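Local atomic coordinates of FrnE protein (Deinococcus radiodurans, PDB entry 5CO3), a protein that probably acts as a cytoplasmic disulfide oxidoreductase, making, breaking or rearranging disulfide bonds in other proteins with a thioredoxin-type pair of cysteines. Residues 22-27 with 203-208; 68-73 with 83-88. One frame throughout, in Å; residues are numbered along the deposited sequence.

Contact 1: residues 22-27 with 203-208; sequences CPWCYI and SGAQAP
W24 meets A205 from the turn at the start of helix 23-38, where C25 N bonds to C22 O at 3.0 Å. The contact is made by one methyl group. A205 CB points at the helix and lies 3.5 Å from W24 O. The same methyl reaches the six-membered part of the indole, with A205 CB 4.0 Å from W24 CE3. It approaches the ring obliquely. I27 adds its branch methyl, with I27 CG2 4.1 Å from A205 CB. In I27 this methyl is anti to the backbone N, while CG1 lies beside that N (chi1 -73°). The two branches therefore part. CG2 goes to A205, and CD1 sits 3.6 Å above one face of the W24 ring, toward its rim. No hydrogen bond crosses between the segments.

The loop is shaped from within. A205 is the centre of an inverse gamma turn, closed by a weak bond from Q206 N to G204 O. The Q206 amide folds back, and its NE2 donates to S203 O at 3.1 Å. That bond is fairly straight, and S203 O lies close to the plane of the Q206 amide.

C22 and C25 form a CxxC motif at a helix start, as in thioredoxins. Their sulfurs are 3.8 Å apart, C22 SG to C25 SG, so the disulfide known from another structure of this protein is absent here. C25 also packs on V191, and G204 is backbone-bonded to P192. The contact thus joins the start of helix 23-38 to the loop between edge strand 200-203 and helix 208-222. Helix 78-93 packs against W24 and I27, and helix 125-137 against P23 and Y26.

Contact 2: residues 68-73 with 83-88; sequences DGLAMK and GSLDHM
L70 reaches across to S84, L85 and M88 with its branched end. The bond from CA to CB is directed at helix 78-93, but L70 CB is still 5.2 Å from L85 CD2. The next atom, CG, is anti to the backbone N (chi1 -152°), and the chain splits there. L70 CD1 goes deepest; it packs on L85 CD2 at 3.6 Å and lies 4.2 Å from M88 CE. S84 borders the same methyl, with L70 CD1 4.3 Å from S84 OG. The other methyl, L70 CD2, stays on the S84 side, 4.4 Å from S84 OG.

The two helices cross at 116°, with segment axes 10.9 Å apart. Both are part of the largely helical region between strands 45-51 and 193-196, consistent with the helical insertion of DsbA-like thioredoxin folds. The wide spacing is bridged by side chains alone, and the contact is mainly apolar, with the S84 hydroxyl at its border.

L85 starts from its own helix, its CG beside the backbone N. The two leucine side chains run alongside each other, heading opposite ways. L85 also touches M66 and R67, and L70 touches I76 and A81. F101 packs on both L85 and M88.

Both contacts are small, partly buried and without hydrogen bonds between their segments. The centre of contact 1 is about 9 Å from the centre of the chain, and that of contact 2 about 20 Å. Contact 1 joins a helix start to a loop beside the sheet, and a backbone carbonyl takes part. Contact 2 joins two helices through side-chain tips alone. They share no segment, but they touch through helix 78-93. M88 SD lies 3.5 Å from W24 NE1 and also packs on P23. Helix 78-93 thus connects helix 66-74 with the turn that carries the CxxC cysteines. Both segments of contact 2 fall between the two segments of contact 1 in the sequence.

Contact 1: residues 22-27 with 203-208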
ATOM      1  N   CYS A  22       0.904   8.645   1.245  1.00 23.85           N
ATOM      2  CA  CYS A  22      -0.021   8.628   2.377  1.00 25.46           C
ATOM      3  C   CYS A  22       0.628   8.066   3.640  1.00 23.49           C
ATOM      4  O   CYS A  22       1.027   6.910   3.664  1.00 23.65           O
ATOM      5  CB  CYS A  22      -1.269   7.811   2.038  1.00 25.67           C
ATOM      6  SG  CYS A  22      -2.467   7.737   3.391  1.00 30.21           S
ATOM      7  N   PRO A  23       0.789   8.897   4.678  1.00 23.22           N
ATOM      8  CA  PRO A  23       1.458   8.408   5.893  1.00 22.01           C
ATOM      9  C   PRO A  23       0.665   7.283   6.548  1.00 21.07           C
ATOM     10  O   PRO A  23       1.284   6.439   7.206  1.00 22.41           O
ATOM     11  CB  PRO A  23       1.517   9.646   6.793  1.00 23.35           C
ATOM     12  CG  PRO A  23       1.440  10.815   5.806  1.00 21.46           C
ATOM     13  CD  PRO A  23       0.484  10.340   4.750  1.00 25.40           C
ATOM     14  N   TRP A  24      -0.650   7.242   6.345  1.00 24.04           N
ATOM     15  CA  TRP A  24      -1.460   6.199   6.970  1.00 26.22           C
ATOM     16  C   TRP A  24      -1.206   4.862   6.289  1.00 24.75           C
ATOM     17  O   TRP A  24      -1.394   3.808   6.890  1.00 25.77           O
ATOM     18  CB  TRP A  24      -2.944   6.559   6.950  1.00 27.90           C
ATOM     19  CG  TRP A  24      -3.266   7.599   7.972  1.00 30.03           C
ATOM     20  CD1 TRP A  24      -3.562   8.910   7.743  1.00 31.23           C
ATOM     21  CD2 TRP A  24      -3.288   7.425   9.396  1.00 33.56           C
ATOM     22  NE1 TRP A  24      -3.772   9.562   8.931  1.00 34.77           N
ATOM     23  CE2 TRP A  24      -3.619   8.672   9.964  1.00 38.21           C
ATOM     24  CE3 TRP A  24      -3.071   6.330  10.246  1.00 32.98           C
ATOM     25  CZ2 TRP A  24      -3.735   8.860  11.341  1.00 34.64           C
ATOM     26  CZ3 TRP A  24      -3.189   6.520  11.616  1.00 34.79           C
ATOM     27  CH2 TRP A  24      -3.518   7.774  12.149  1.00 38.23           C
ATOM     28  N   CYS A  25      -0.733   4.898   5.046  1.00 23.67           N
ATOM     29  CA  CYS A  25      -0.439   3.648   4.355  1.00 25.47           C
ATOM     30  C   CYS A  25       0.776   2.939   4.943  1.00 24.27           C
ATOM     31  O   CYS A  25       0.821   1.711   4.977  1.00 23.56           O
ATOM     32  CB  CYS A  25      -0.247   3.905   2.856  1.00 24.60           C
ATOM     33  SG  CYS A  25      -1.798   4.217   2.007  1.00 26.16           S
ATOM     34  N   TYR A  26       1.776   3.699   5.381  1.00 22.84           N
ATOM     35  CA  TYR A  26       2.941   3.084   5.996  1.00 24.26           C
ATOM     36  C   TYR A  26       2.527   2.507   7.357  1.00 24.12           C
ATOM     37  O   TYR A  26       2.846   1.361   7.680  1.00 21.85           O
ATOM     38  CB  TYR A  26       4.069   4.100   6.143  1.00 21.16           C
ATOM     39  CG  TYR A  26       5.461   3.532   6.102  1.00 21.46           C
ATOM     40  CD1 TYR A  26       5.699   2.151   6.130  1.00 21.90           C
ATOM     41  CD2 TYR A  26       6.557   4.386   6.013  1.00 21.90           C
ATOM     42  CE1 TYR A  26       6.996   1.649   6.098  1.00 21.69           C
ATOM     43  CE2 TYR A  26       7.841   3.896   5.978  1.00 22.13           C
ATOM     44  CZ  TYR A  26       8.063   2.546   6.019  1.00 21.82           C
ATOM     45  OH  TYR A  26       9.351   2.078   5.984  1.00 23.80           O
ATOM     46  N   ILE A  27       1.801   3.309   8.133  1.00 22.60           N
ATOM     47  CA  ILE A  27       1.227   2.847   9.401  1.00 24.80           C
ATOM     48  C   ILE A  27       0.396   1.576   9.196  1.00 25.25           C
ATOM     49  O   ILE A  27       0.538   0.600   9.947  1.00 26.06           O
ATOM     50  CB  ILE A  27       0.368   3.943  10.050  1.00 21.96           C
ATOM     51  CG1 ILE A  27       1.289   5.025  10.623  1.00 27.52           C
ATOM     52  CG2 ILE A  27      -0.559   3.355  11.153  1.00 25.39           C
ATOM     53  CD1 ILE A  27       0.622   6.395  10.844  1.00 29.02           C
ATOM     54  N   SER A 203     -11.383  -0.603   5.508  1.00 38.25           N
ATOM     55  CA  SER A 203     -11.033   0.755   5.121  1.00 36.25           C
ATOM     56  C   SER A 203     -10.148   1.449   6.151  1.00 39.47           C
ATOM     57  O   SER A 203     -10.493   1.520   7.325  1.00 42.29           O
ATOM     58  CB  SER A 203     -12.301   1.570   4.901  1.00 39.07           C
ATOM     59  OG  SER A 203     -11.973   2.930   4.701  1.00 40.21           O
ATOM     60  N   GLY A 204      -9.008   1.965   5.703  1.00 35.09           N
ATOM     61  CA  GLY A 204      -8.113   2.713   6.570  1.00 31.85           C
ATOM     62  C   GLY A 204      -7.116   1.824   7.284  1.00 33.48           C
ATOM     63  O   GLY A 204      -7.178   0.601   7.167  1.00 32.62           O
ATOM     64  N   ALA A 205      -6.206   2.445   8.031  1.00 32.43           N
ATOM     65  CA  ALA A 205      -5.166   1.736   8.766  1.00 30.66           C
ATOM     66  C   ALA A 205      -5.688   1.229  10.103  1.00 33.77           C
ATOM     67  O   ALA A 205      -5.378   1.786  11.161  1.00 37.19           O
ATOM     68  CB  ALA A 205      -3.955   2.641   8.983  1.00 36.18           C
ATOM     69  N   GLN A 206      -6.477   0.162  10.052  1.00 31.98           N
ATOM     70  CA  GLN A 206      -7.124  -0.358  11.247  1.00 31.49           C
ATOM     71  C   GLN A 206      -6.178  -1.168  12.131  1.00 29.85           C
ATOM     72  O   GLN A 206      -5.087  -1.558  11.712  1.00 29.97           O
ATOM     73  CB  GLN A 206      -8.341  -1.204  10.854  1.00 38.12           C
ATOM     74  CG  GLN A 206      -9.341  -0.423  10.032  1.00 44.14           C
ATOM     75  CD  GLN A 206     -10.787  -0.678  10.419  1.00 55.15           C
ATOM     76  OE1 GLN A 206     -11.084  -1.226  11.487  1.00 53.90           O
ATOM     77  NE2 GLN A 206     -11.701  -0.274   9.546  1.00 54.27           N
ATOM     78  N   ALA A 207      -6.622  -1.410  13.362  1.00 34.37           N
ATOM     79  CA  ALA A 207      -5.832  -2.135  14.352  1.00 34.31           C
ATOM     80  C   ALA A 207      -5.440  -3.517  13.847  1.00 35.58           C
ATOM     81  O   ALA A 207      -6.178  -4.123  13.068  1.00 35.95           O
ATOM     82  CB  ALA A 207      -6.613  -2.257  15.670  1.00 35.49           C
ATOM     83  N   PRO A 208      -4.266  -4.010  14.272  1.00 37.55           N
ATOM     84  CA  PRO A 208      -3.865  -5.367  13.898  1.00 35.15           C
ATOM     85  C   PRO A 208      -4.943  -6.389  14.276  1.00 32.12           C
ATOM     86  O   PRO A 208      -5.199  -7.297  13.491  1.00 33.66           O
ATOM     87  CB  PRO A 208      -2.587  -5.598  14.710  1.00 38.46           C
ATOM     88  CG  PRO A 208      -2.056  -4.252  14.978  1.00 38.11           C
ATOM     89  CD  PRO A 208      -3.237  -3.333  15.083  1.00 35.67           C
TER

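Contact 2: residues 68-73 with 83-88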
ATOM      1  N   ASP A  68       1.993  22.967   4.759  1.00 33.31           N
ATOM      2  CA  ASP A  68       1.228  23.939   3.993  1.00 37.45           C
ATOM      3  C   ASP A  68       0.355  23.288   2.928  1.00 35.12           C
ATOM      4  O   ASP A  68      -0.736  23.778   2.643  1.00 38.35           O
ATOM      5  CB  ASP A  68       2.165  24.962   3.352  1.00 34.70           C
ATOM      6  CG  ASP A  68       2.841  25.837   4.381  1.00 37.57           C
ATOM      7  OD1 ASP A  68       2.324  25.901   5.516  1.00 40.18           O
ATOM      8  OD2 ASP A  68       3.864  26.467   4.064  1.00 42.85           O
ATOM      9  N   GLY A  69       0.830  22.198   2.339  1.00 33.54           N
ATOM     10  CA  GLY A  69       0.043  21.466   1.366  1.00 37.33           C
ATOM     11  C   GLY A  69      -1.170  20.832   2.016  1.00 40.11           C
ATOM     12  O   GLY A  69      -2.265  20.817   1.453  1.00 42.36           O
ATOM     13  N   LEU A  70      -0.970  20.309   3.218  1.00 37.34           N
ATOM     14  CA  LEU A  70      -2.056  19.740   3.998  1.00 38.56           C
ATOM     15  C   LEU A  70      -3.067  20.827   4.381  1.00 42.66           C
ATOM     16  O   LEU A  70      -4.277  20.610   4.310  1.00 46.25           O
ATOM     17  CB  LEU A  70      -1.491  19.057   5.240  1.00 42.37           C
ATOM     18  CG  LEU A  70      -2.263  17.891   5.853  1.00 51.75           C
ATOM     19  CD1 LEU A  70      -1.287  17.046   6.630  1.00 51.65           C
ATOM     20  CD2 LEU A  70      -3.367  18.395   6.758  1.00 59.30           C
ATOM     21  N   ALA A  71      -2.562  21.992   4.783  1.00 42.76           N
ATOM     22  CA  ALA A  71      -3.414  23.128   5.143  1.00 43.66           C
ATOM     23  C   ALA A  71      -4.319  23.541   3.986  1.00 45.05           C
ATOM     24  O   ALA A  71      -5.505  23.819   4.174  1.00 49.87           O
ATOM     25  CB  ALA A  71      -2.558  24.321   5.591  1.00 42.78           C
ATOM     26  N   MET A  72      -3.746  23.591   2.790  1.00 45.23           N
ATOM     27  CA  MET A  72      -4.493  23.967   1.602  1.00 51.06           C
ATOM     28  C   MET A  72      -5.545  22.920   1.267  1.00 56.15           C
ATOM     29  O   MET A  72      -6.676  23.251   0.906  1.00 55.96           O
ATOM     30  CB  MET A  72      -3.546  24.169   0.418  1.00 49.67           C
ATOM     31  CG  MET A  72      -2.760  25.474   0.485  1.00 63.30           C
ATOM     32  SD  MET A  72      -1.530  25.664  -0.829  1.00 63.59           S
ATOM     33  CE  MET A  72      -2.564  26.014  -2.247  1.00 74.58           C
ATOM     34  N   LYS A  73      -5.162  21.655   1.402  1.00 52.77           N
ATOM     35  CA  LYS A  73      -6.022  20.542   1.026  1.00 54.27           C
ATOM     36  C   LYS A  73      -7.290  20.493   1.870  1.00 59.71           C
ATOM     37  O   LYS A  73      -8.384  20.296   1.345  1.00 61.45           O
ATOM     38  CB  LYS A  73      -5.256  19.222   1.149  1.00 53.46           C
ATOM     39  CG  LYS A  73      -6.000  18.018   0.598  1.00 56.67           C
ATOM     40  CD  LYS A  73      -5.195  16.740   0.782  1.00 55.92           C
ATOM     41  CE  LYS A  73      -5.998  15.516   0.386  1.00 60.35           C
ATOM     42  NZ  LYS A  73      -5.215  14.268   0.587  1.00 64.71           N
ATOM     43  N   GLY A  83      -0.689  19.968  13.742  1.00 36.79           N
ATOM     44  CA  GLY A  83      -1.188  19.044  14.741  1.00 38.65           C
ATOM     45  C   GLY A  83      -1.498  17.703  14.121  1.00 37.12           C
ATOM     46  O   GLY A  83      -1.282  16.659  14.744  1.00 36.99           O
ATOM     47  N   SER A  84      -2.014  17.721  12.896  1.00 35.76           N
ATOM     48  CA  SER A  84      -2.265  16.478  12.177  1.00 38.97           C
ATOM     49  C   SER A  84      -0.960  15.754  11.862  1.00 32.98           C
ATOM     50  O   SER A  84      -0.862  14.530  12.024  1.00 30.75           O
ATOM     51  CB  SER A  84      -3.046  16.750  10.893  1.00 46.66           C
ATOM     52  OG  SER A  84      -3.206  15.556  10.145  1.00 49.52           O
ATOM     53  N   LEU A  85       0.038  16.508  11.398  1.00 28.80           N
ATOM     54  CA  LEU A  85       1.365  15.953  11.149  1.00 26.14           C
ATOM     55  C   LEU A  85       1.937  15.346  12.432  1.00 31.60           C
ATOM     56  O   LEU A  85       2.471  14.246  12.413  1.00 29.60           O
ATOM     57  CB  LEU A  85       2.316  17.020  10.599  1.00 30.79           C
ATOM     58  CG  LEU A  85       2.031  17.507   9.174  1.00 30.59           C
ATOM     59  CD1 LEU A  85       3.131  18.455   8.705  1.00 31.03           C
ATOM     60  CD2 LEU A  85       1.873  16.341   8.208  1.00 29.41           C
ATOM     61  N   ASP A  86       1.830  16.076  13.538  1.00 32.24           N
ATOM     62  CA  ASP A  86       2.337  15.579  14.810  1.00 36.20           C
ATOM     63  C   ASP A  86       1.640  14.284  15.215  1.00 34.62           C
ATOM     64  O   ASP A  86       2.299  13.333  15.651  1.00 35.77           O
ATOM     65  CB  ASP A  86       2.175  16.632  15.906  1.00 34.58           C
ATOM     66  CG  ASP A  86       3.053  17.847  15.678  1.00 38.74           C
ATOM     67  OD1 ASP A  86       4.005  17.753  14.871  1.00 37.92           O
ATOM     68  OD2 ASP A  86       2.792  18.889  16.312  1.00 44.76           O
ATOM     69  N   HIS A  87       0.317  14.244  15.063  1.00 33.10           N
ATOM     70  CA  HIS A  87      -0.445  13.025  15.355  1.00 34.81           C
ATOM     71  C   HIS A  87       0.068  11.844  14.549  1.00 33.75           C
ATOM     72  O   HIS A  87       0.335  10.771  15.103  1.00 28.80           O
ATOM     73  CB  HIS A  87      -1.930  13.224  15.062  1.00 32.89           C
ATOM     74  CG  HIS A  87      -2.764  12.004  15.314  1.00 40.83           C
ATOM     75  ND1 HIS A  87      -3.802  11.628  14.487  1.00 39.87           N
ATOM     76  CD2 HIS A  87      -2.717  11.078  16.304  1.00 37.11           C
ATOM     77  CE1 HIS A  87      -4.353  10.521  14.954  1.00 39.32           C
ATOM     78  NE2 HIS A  87      -3.717  10.171  16.057  1.00 40.61           N
ATOM     79  N   MET A  88       0.198  12.028  13.240  1.00 27.02           N
ATOM     80  CA  MET A  88       0.647  10.926  12.394  1.00 27.86           C
ATOM     81  C   MET A  88       2.073  10.509  12.759  1.00 26.28           C
ATOM     82  O   MET A  88       2.403   9.322  12.743  1.00 26.32           O
ATOM     83  CB  MET A  88       0.559  11.310  10.900  1.00 27.71           C
ATOM     84  CG  MET A  88      -0.876  11.400  10.376  1.00 27.84           C
ATOM     85  SD  MET A  88      -1.003  11.683   8.599  1.00 33.77           S
ATOM     86  CE  MET A  88      -0.372  13.359   8.476  1.00 29.59           C
TER